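Local coordinates for Mll7089 protein (Mesorhizobium loti, PDB 2OZ8) that is of unknown function but, as a mandelate racemase-like member of the enolase superfamily, probably binds magnesium and acts as a hydro-lyase, at residues 200-203 against 204-207. Numbering follows the deposited sequence.
Sequences AWTS and KEAL
Glu205 reaches back from the first turn of helix 203-215 and accepts the backbone N-H of Thr202, the N-cap residue, on its OE1 (N to OE1 3.1 Å). The bond is fairly straight, but it meets the anti side of OE1, 32° out of the carboxylate plane. With CG anti to its own N (chi1 -178°) and the chain extended beyond, Glu205 crosses the Trp201 side chain at about a right angle, bringing OE2 to 3.5 Å from CD1 of Trp201; OE2 also forms a salt bridge with Lys209.

Packing is tight on the Trp201 flank, where CE3 of its buried indole lies 3.6 Å from CB of Ala206. Beside it, Ala206 N donates to Thr202 O at 2.7 Å, opening the helical bonding. The side along Ala200 O and Thr202 OG1 is looser and hydrated: one water donates to both Ala200 O and Glu205 OE1, while another, 2.6 Å from Thr202 OG1, accepts a hydrogen bond from Glu205 N.

With an alanine at Glu205, Thr202 N would probably lose its carboxylate acceptor and Lys209 this counter-charge. The Glu205 bond is one half of a capping box, its other half replaced by a water bridge; with Trp201 and Ala206 placed as in a hydrophobic staple, the arrangement caps the N-terminus of the helix that follows strand 192-196 of the enolase-superfamily (beta/alpha) barrel.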
loop_
_atom_site.group_PDB
_atom_site.type_symbol
_atom_site.label_atom_id
_atom_site.label_comp_id
_atom_site.label_asym_id
_atom_site.label_seq_id
_atom_site.Cartn_x
_atom_site.Cartn_y
_atom_site.Cartn_z
ATOM N N ALA A 200 -25.884 -11.761 8.347
ATOM C CA ALA A 200 -26.280 -11.647 9.743
ATOM C C ALA A 200 -25.110 -11.385 10.671
ATOM O O ALA A 200 -25.293 -10.889 11.783
ATOM C CB ALA A 200 -27.053 -12.911 10.207
ATOM N N TRP A 201 -23.904 -11.719 10.250
ATOM C CA TRP A 201 -22.756 -11.662 11.186
ATOM C C TRP A 201 -21.843 -10.467 10.913
ATOM O O TRP A 201 -21.851 -9.931 9.827
ATOM C CB TRP A 201 -21.984 -12.963 11.141
ATOM C CG TRP A 201 -22.791 -14.164 11.512
ATOM C CD1 TRP A 201 -23.892 -14.194 12.304
ATOM C CD2 TRP A 201 -22.503 -15.529 11.170
ATOM N NE1 TRP A 201 -24.330 -15.495 12.476
ATOM C CE2 TRP A 201 -23.509 -16.336 11.776
ATOM C CE3 TRP A 201 -21.493 -16.146 10.431
ATOM C CZ2 TRP A 201 -23.535 -17.741 11.672
ATOM C CZ3 TRP A 201 -21.517 -17.567 10.319
ATOM C CH2 TRP A 201 -22.541 -18.345 10.947
ATOM N N THR A 202 -21.142 -9.997 11.933
ATOM C CA THR A 202 -19.980 -9.137 11.746
ATOM C C THR A 202 -18.699 -10.028 11.596
ATOM O O THR A 202 -18.688 -11.242 11.932
ATOM C CB THR A 202 -19.857 -8.167 12.962
ATOM O OG1 THR A 202 -19.942 -8.909 14.176
ATOM C CG2 THR A 202 -20.974 -7.085 12.967
ATOM N N SER A 203 -17.612 -9.461 11.104
ATOM C CA SER A 203 -16.453 -10.311 10.732
ATOM C C SER A 203 -15.890 -11.223 11.810
ATOM O O SER A 203 -15.739 -12.436 11.540
ATOM C CB SER A 203 -15.318 -9.531 10.065
ATOM O OG SER A 203 -14.808 -8.569 10.957
ATOM N N LYS A 204 -15.609 -10.709 13.014
ATOM C CA LYS A 204 -15.021 -11.604 14.029
ATOM C C LYS A 204 -16.014 -12.574 14.602
ATOM O O LYS A 204 -15.666 -13.716 14.912
ATOM C CB LYS A 204 -14.195 -10.843 15.113
ATOM C CG LYS A 204 -13.427 -11.706 16.116
ATOM C CD LYS A 204 -12.513 -12.733 15.474
ATOM C CE LYS A 204 -11.278 -12.077 14.781
ATOM N NZ LYS A 204 -10.266 -11.484 15.697
ATOM N N GLU A 205 -17.269 -12.147 14.714
ATOM C CA GLU A 205 -18.405 -13.035 15.020
ATOM C C GLU A 205 -18.562 -14.164 13.998
ATOM O O GLU A 205 -18.665 -15.320 14.398
ATOM C CB GLU A 205 -19.699 -12.241 15.063
ATOM C CG GLU A 205 -20.903 -13.108 15.420
ATOM C CD GLU A 205 -22.236 -12.410 15.141
ATOM O OE1 GLU A 205 -22.289 -11.294 14.564
ATOM O OE2 GLU A 205 -23.258 -12.990 15.519
ATOM N N ALA A 206 -18.528 -13.862 12.694
ATOM C CA ALA A 206 -18.508 -14.956 11.653
ATOM C C ALA A 206 -17.408 -15.961 11.939
ATOM O O ALA A 206 -17.654 -17.161 12.017
ATOM C CB ALA A 206 -18.344 -14.415 10.274
ATOM N N LEU A 207 -16.197 -15.454 12.151
ATOM C CA LEU A 207 -15.054 -16.315 12.379
ATOM C C LEU A 207 -15.139 -17.182 13.663
ATOM O O LEU A 207 -14.777 -18.347 13.631
ATOM C CB LEU A 207 -13.769 -15.486 12.324
ATOM C CG LEU A 207 -12.400 -16.137 12.429
ATOM C CD1 LEU A 207 -12.265 -17.546 11.858
ATOM C CD2 LEU A 207 -11.473 -15.205 11.743
HETATM O O HOH W 1 -24.358 -9.355 13.955
HETATM O O HOH W 2 -17.768 -9.232 15.539
#